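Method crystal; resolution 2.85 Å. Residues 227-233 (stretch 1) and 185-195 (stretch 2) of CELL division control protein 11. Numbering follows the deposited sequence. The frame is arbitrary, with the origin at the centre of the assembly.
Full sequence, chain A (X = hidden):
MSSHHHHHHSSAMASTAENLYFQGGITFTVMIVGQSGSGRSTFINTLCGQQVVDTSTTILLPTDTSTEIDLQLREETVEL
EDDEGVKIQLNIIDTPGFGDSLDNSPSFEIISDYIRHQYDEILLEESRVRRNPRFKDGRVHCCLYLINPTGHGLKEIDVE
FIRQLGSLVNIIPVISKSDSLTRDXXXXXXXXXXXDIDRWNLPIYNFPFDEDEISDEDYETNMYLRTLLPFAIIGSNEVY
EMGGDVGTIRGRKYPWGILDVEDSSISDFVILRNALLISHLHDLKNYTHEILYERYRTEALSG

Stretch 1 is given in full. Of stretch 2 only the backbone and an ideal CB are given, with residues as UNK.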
ATOM      1  N   THR A 227      10.513   6.932   6.297  1.00104.25           N
ATOM      2  CA  THR A 227      10.788   8.323   5.984  1.00103.57           C
ATOM      3  C   THR A 227      10.286   8.709   4.595  1.00109.76           C
ATOM      4  O   THR A 227       9.859   9.850   4.395  1.00112.41           O
ATOM      5  CB  THR A 227      12.288   8.498   6.161  1.00 99.73           C
ATOM      6  OG1 THR A 227      12.505   8.950   7.477  1.00 99.96           O
ATOM      7  CG2 THR A 227      12.949   9.373   5.120  1.00 92.47           C
ATOM      8  N   LEU A 228      10.347   7.766   3.641  1.00105.50           N
ATOM      9  CA  LEU A 228       9.955   7.985   2.250  1.00107.01           C
ATOM     10  C   LEU A 228       8.442   8.087   2.060  1.00114.04           C
ATOM     11  O   LEU A 228       7.974   8.643   1.061  1.00116.35           O
ATOM     12  CB  LEU A 228      10.583   6.911   1.344  1.00106.91           C
ATOM     13  CG  LEU A 228      12.119   6.775   1.427  1.00108.87           C
ATOM     14  CD1 LEU A 228      12.603   5.543   0.689  1.00109.57           C
ATOM     15  CD2 LEU A 228      12.815   8.006   0.914  1.00108.22           C
ATOM     16  N   LEU A 229       7.687   7.591   3.050  1.00110.70           N
ATOM     17  CA  LEU A 229       6.224   7.593   3.099  1.00111.75           C
ATOM     18  C   LEU A 229       5.650   8.999   3.184  1.00116.94           C
ATOM     19  O   LEU A 229       6.169   9.803   3.984  1.00115.85           O
ATOM     20  CB  LEU A 229       5.759   6.800   4.330  1.00110.29           C
ATOM     21  CG  LEU A 229       4.947   5.549   4.138  1.00115.47           C
ATOM     22  CD1 LEU A 229       5.163   4.908   2.777  1.00116.45           C
ATOM     23  CD2 LEU A 229       5.240   4.585   5.240  1.00117.12           C
ATOM     24  N   PRO A 230       4.542   9.302   2.444  1.00115.63           N
ATOM     25  CA  PRO A 230       3.850   8.478   1.435  1.00116.92           C
ATOM     26  C   PRO A 230       4.715   8.345   0.183  1.00123.16           C
ATOM     27  O   PRO A 230       5.219   9.353  -0.314  1.00125.63           O
ATOM     28  CB  PRO A 230       2.563   9.276   1.138  1.00121.19           C
ATOM     29  CG  PRO A 230       2.487  10.331   2.177  1.00125.48           C
ATOM     30  CD  PRO A 230       3.911  10.630   2.521  1.00119.38           C
ATOM     31  N   PHE A 231       4.926   7.107  -0.308  1.00118.37           N
ATOM     32  CA  PHE A 231       5.780   6.866  -1.466  1.00119.06           C
ATOM     33  C   PHE A 231       5.404   7.657  -2.717  1.00125.67           C
ATOM     34  O   PHE A 231       4.295   7.526  -3.202  1.00127.90           O
ATOM     35  CB  PHE A 231       5.858   5.365  -1.787  1.00121.31           C
ATOM     36  CG  PHE A 231       6.492   4.490  -0.728  1.00119.68           C
ATOM     37  CD1 PHE A 231       7.601   4.931  -0.006  1.00119.49           C
ATOM     38  CD2 PHE A 231       6.035   3.190  -0.511  1.00122.27           C
ATOM     39  CE1 PHE A 231       8.198   4.112   0.952  1.00118.08           C
ATOM     40  CE2 PHE A 231       6.633   2.369   0.451  1.00122.37           C
ATOM     41  CZ  PHE A 231       7.707   2.838   1.177  1.00117.72           C
ATOM     42  N   ALA A 232       6.318   8.492  -3.221  1.00123.36           N
ATOM     43  CA  ALA A 232       6.108   9.214  -4.476  1.00128.75           C
ATOM     44  C   ALA A 232       6.907   8.380  -5.469  1.00136.30           C
ATOM     45  O   ALA A 232       8.075   8.671  -5.750  1.00137.02           O
ATOM     46  CB  ALA A 232       6.660  10.627  -4.373  1.00130.26           C
ATOM     47  N   ILE A 233       6.301   7.261  -5.888  1.00134.90           N
ATOM     48  CA  ILE A 233       6.880   6.204  -6.719  1.00137.32           C
ATOM     49  C   ILE A 233       6.645   6.478  -8.228  1.00147.99           C
ATOM     50  O   ILE A 233       5.531   6.327  -8.708  1.00151.13           O
ATOM     51  CB  ILE A 233       6.370   4.817  -6.181  1.00138.96           C
ATOM     52  CG1 ILE A 233       6.935   3.626  -6.956  1.00143.13           C
ATOM     53  CG2 ILE A 233       4.855   4.710  -6.064  1.00141.33           C
ATOM     54  CD1 ILE A 233       7.230   2.373  -6.020  1.00149.15           C
ATOM     55  N   UNK A 185       6.675  21.555  -2.967  1.00159.07           N
ATOM     56  CA  UNK A 185       5.274  21.152  -3.056  1.00158.09           C
ATOM     57  C   UNK A 185       5.138  19.725  -2.514  1.00154.12           C
ATOM     58  O   UNK A 185       4.254  19.459  -1.697  1.00152.14           O
ATOM     59  CB  UNK A 185       4.766  21.243  -4.496  1.00158.09           C
ATOM     60  N   UNK A 186       6.044  18.827  -2.946  1.00146.11           N
ATOM     61  CA  UNK A 186       6.083  17.429  -2.541  1.00139.05           C
ATOM     62  C   UNK A 186       6.353  17.288  -1.052  1.00134.26           C
ATOM     63  O   UNK A 186       5.639  16.526  -0.400  1.00131.25           O
ATOM     64  CB  UNK A 186       7.148  16.675  -3.340  1.00139.05           C
ATOM     65  N   UNK A 187       7.369  18.017  -0.510  1.00127.05           N
ATOM     66  CA  UNK A 187       7.708  17.986   0.915  1.00122.10           C
ATOM     67  C   UNK A 187       6.462  18.326   1.712  1.00125.94           C
ATOM     68  O   UNK A 187       6.093  17.581   2.622  1.00121.40           O
ATOM     69  CB  UNK A 187       8.846  18.955   1.242  1.00122.10           C
ATOM     70  N   UNK A 188       5.803  19.450   1.341  1.00128.21           N
ATOM     71  CA  UNK A 188       4.586  19.952   1.968  1.00130.10           C
ATOM     72  C   UNK A 188       3.541  18.849   2.018  1.00131.80           C
ATOM     73  O   UNK A 188       3.248  18.371   3.108  1.00128.07           O
ATOM     74  CB  UNK A 188       4.046  21.170   1.215  1.00130.10           C
ATOM     75  N   UNK A 189       3.042  18.402   0.843  1.00130.48           N
ATOM     76  CA  UNK A 189       2.059  17.327   0.702  1.00128.86           C
ATOM     77  C   UNK A 189       2.444  16.092   1.531  1.00127.69           C
ATOM     78  O   UNK A 189       1.593  15.571   2.252  1.00126.69           O
ATOM     79  CB  UNK A 189       1.914  16.942  -0.772  1.00128.86           C
ATOM     80  N   UNK A 190       3.730  15.674   1.497  1.00120.84           N
ATOM     81  CA  UNK A 190       4.185  14.547   2.307  1.00116.18           C
ATOM     82  C   UNK A 190       3.876  14.818   3.792  1.00119.62           C
ATOM     83  O   UNK A 190       3.099  14.068   4.385  1.00118.74           O
ATOM     84  CB  UNK A 190       5.681  14.305   2.100  1.00116.18           C
ATOM     85  N   UNK A 191       4.362  15.963   4.328  1.00117.43           N
ATOM     86  CA  UNK A 191       4.160  16.453   5.702  1.00116.91           C
ATOM     87  C   UNK A 191       2.675  16.390   6.129  1.00123.04           C
ATOM     88  O   UNK A 191       2.376  15.828   7.183  1.00122.01           O
ATOM     89  CB  UNK A 191       4.671  17.890   5.819  1.00116.91           C
ATOM     90  N   UNK A 192       1.764  16.956   5.304  1.00122.46           N
ATOM     91  CA  UNK A 192       0.330  17.040   5.585  1.00124.81           C
ATOM     92  C   UNK A 192      -0.355  15.660   5.601  1.00128.25           C
ATOM     93  O   UNK A 192      -1.039  15.339   6.571  1.00128.64           O
ATOM     94  CB  UNK A 192      -0.344  17.937   4.545  1.00124.81           C
ATOM     95  N   UNK A 193      -0.154  14.833   4.552  1.00122.53           N
ATOM     96  CA  UNK A 193      -0.747  13.501   4.479  1.00119.67           C
ATOM     97  C   UNK A 193      -0.385  12.735   5.745  1.00120.85           C
ATOM     98  O   UNK A 193      -1.255  12.102   6.347  1.00120.07           O
ATOM     99  CB  UNK A 193      -0.274  12.751   3.232  1.00119.67           C
ATOM    100  N   UNK A 194       0.884  12.847   6.179  1.00116.78           N
ATOM    101  CA  UNK A 194       1.347  12.186   7.392  1.00115.52           C
ATOM    102  C   UNK A 194       0.689  12.785   8.633  1.00124.81           C
ATOM    103  O   UNK A 194       0.301  12.030   9.527  1.00124.97           O
ATOM    104  CB  UNK A 194       2.870  12.287   7.502  1.00115.52           C
ATOM    105  N   UNK A 195       0.490  14.126   8.652  1.00125.11           N
ATOM    106  CA  UNK A 195      -0.156  14.854   9.749  1.00129.04           C
ATOM    107  C   UNK A 195      -1.625  14.378   9.891  1.00134.03           C
ATOM    108  O   UNK A 195      -2.094  14.196  11.018  1.00136.31           O
ATOM    109  CB  UNK A 195      -0.095  16.363   9.501  1.00129.04           C
TER

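Residues 185-195 form a continuous helix, with each amide from 189 onward bonded to the carbonyl four residues earlier. Stretch 1 crosses it at Pro 230, whose CA lies 6.1 Å from the CA of position 190, so positions 186, 190, 193 and 194 carry the contact.

At position 185 the ideal CB meets nothing of stretch 1, and almost any helix-compatible residue would serve; it is Glu 185.

Position 186 points sideways, and its ideal CB is 6.2 Å from Ala 232 CB, a methyl within reach of a longer side chain. Leucine, isoleucine or methionine would suit. The residue is Leu 186, whose CD2 packs 3.8 Å from Ala 232 CB.

Positions 187 and 188 are out of reach of stretch 1, which places no demand on them; they are Lys 187 and Leu 188. Position 189, where stretch 1 leaves the choice open, is Asn 189, which turns back on its own helix: ND2 donates to Glu 185 O at 3.3 Å.

Position 190 is the most informative. Its ideal CB lies 4.1 Å from Pro 230 CD and 4.9 Å from Leu 229 O, and its CA-to-CB bond points sideways. To one side of the proline ring, the carbonyl oxygen of Leu 228, 6.2 Å from the ideal CB of position 190, offers an acceptor. A long side chain with an apolar stem and a donor at its tip, lysine or arginine, fits well; methionine or glutamine could cover the ring too. Lys 190 is nearly extended, with chi2 to chi4 all t. Its CG lies 3.8 Å from Pro 230 CD and its CE 3.4 Å from Pro 230 O, and NZ donates a hydrogen bond to Leu 228 O at 2.8 Å.

Positions 191 and 192 make no contact with stretch 1, so many residues would suit, and the former points away; Lys 191 and Leu 192 occupy them.

Position 193 points toward stretch 1, its ideal CB only 3.8 Å from Pro 230 CG. This apolar ring atom favours valine, isoleucine or another aliphatic side chain, although alanine would already touch it. In Ile 193, CG2 packs against Pro 230 CG at 3.5 Å.

Position 194 also points toward stretch 1, but its ideal CB stands 5.4 Å from both Pro 230 CD and Leu 229 O. That gap calls for a longer apolar side chain, such as leucine or methionine. Met 194, with all three chi angles m, brings SD to 3.9 Å from Pro 230 CD and 4.5 Å from Leu 229 CB.

Position 195 is out of reach again, leaving the choice open; it is Glu 195.

Stretch 2 185-195: ELKLNKKLIME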
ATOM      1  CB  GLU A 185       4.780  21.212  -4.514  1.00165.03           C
ATOM      2  CG  GLU A 185       4.497  22.618  -5.019  1.00181.57           C
ATOM      3  CD  GLU A 185       3.846  22.694  -6.386  1.00202.16           C
ATOM      4  OE1 GLU A 185       4.423  22.160  -7.360  1.00193.16           O
ATOM      5  OE2 GLU A 185       2.762  23.311  -6.486  1.00198.26           O
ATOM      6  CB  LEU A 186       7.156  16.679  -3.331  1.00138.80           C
ATOM      7  CG  LEU A 186       6.708  15.418  -4.040  1.00143.67           C
ATOM      8  CD1 LEU A 186       7.632  15.107  -5.193  1.00147.16           C
ATOM      9  CD2 LEU A 186       6.646  14.229  -3.084  1.00140.01           C
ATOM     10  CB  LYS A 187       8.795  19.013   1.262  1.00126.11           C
ATOM     11  CG  LYS A 187      10.221  18.593   1.015  1.00134.73           C
ATOM     12  CD  LYS A 187      11.186  19.509   1.782  1.00144.81           C
ATOM     13  CE  LYS A 187      12.558  19.651   1.158  1.00156.92           C
ATOM     14  NZ  LYS A 187      12.529  20.404  -0.132  1.00174.24           N
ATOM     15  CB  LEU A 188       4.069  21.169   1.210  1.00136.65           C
ATOM     16  CG  LEU A 188       2.797  21.790   1.734  1.00145.12           C
ATOM     17  CD1 LEU A 188       2.986  23.282   1.960  1.00152.09           C
ATOM     18  CD2 LEU A 188       1.668  21.577   0.756  1.00151.26           C
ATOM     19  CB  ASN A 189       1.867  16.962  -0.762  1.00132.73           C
ATOM     20  CG  ASN A 189       0.747  17.718  -1.417  1.00171.12           C
ATOM     21  OD1 ASN A 189      -0.436  17.396  -1.237  1.00173.88           O
ATOM     22  ND2 ASN A 189       1.092  18.738  -2.192  1.00166.11           N
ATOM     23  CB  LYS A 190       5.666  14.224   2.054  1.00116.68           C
ATOM     24  CG  LYS A 190       5.903  13.369   0.808  1.00124.37           C
ATOM     25  CD  LYS A 190       7.202  12.581   0.929  1.00126.07           C
ATOM     26  CE  LYS A 190       7.516  11.797  -0.323  1.00133.49           C
ATOM     27  NZ  LYS A 190       8.763  10.998  -0.182  1.00134.30           N
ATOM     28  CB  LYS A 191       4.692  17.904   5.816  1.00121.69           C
ATOM     29  CG  LYS A 191       4.738  18.481   7.238  1.00130.02           C
ATOM     30  CD  LYS A 191       4.788  20.003   7.284  1.00138.27           C
ATOM     31  CE  LYS A 191       6.207  20.544   7.251  1.00159.20           C
ATOM     32  NZ  LYS A 191       6.260  22.022   7.480  1.00174.21           N
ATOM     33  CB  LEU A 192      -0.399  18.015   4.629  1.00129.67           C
ATOM     34  CG  LEU A 192       0.207  19.412   4.329  1.00138.37           C
ATOM     35  CD1 LEU A 192      -0.673  20.190   3.357  1.00144.26           C
ATOM     36  CD2 LEU A 192       0.408  20.267   5.604  1.00141.93           C
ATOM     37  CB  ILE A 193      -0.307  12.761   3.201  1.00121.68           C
ATOM     38  CG1 ILE A 193      -0.900  13.424   1.951  1.00126.05           C
ATOM     39  CG2 ILE A 193      -0.700  11.277   3.265  1.00122.33           C
ATOM     40  CD1 ILE A 193      -0.120  13.138   0.668  1.00134.30           C
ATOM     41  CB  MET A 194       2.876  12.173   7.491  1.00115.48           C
ATOM     42  CG  MET A 194       3.561  11.340   6.414  1.00118.35           C
ATOM     43  SD  MET A 194       2.851   9.682   6.100  1.00124.74           S
ATOM     44  CE  MET A 194       3.022   8.896   7.776  1.00120.27           C
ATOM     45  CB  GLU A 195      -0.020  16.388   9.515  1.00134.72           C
ATOM     46  CG  GLU A 195      -0.873  17.318  10.384  1.00160.46           C
ATOM     47  CD  GLU A 195      -2.349  17.560  10.050  1.00190.02           C
ATOM     48  OE1 GLU A 195      -2.785  17.255   8.915  1.00167.56           O
ATOM     49  OE2 GLU A 195      -3.067  18.078  10.936  1.00189.97           O
TER
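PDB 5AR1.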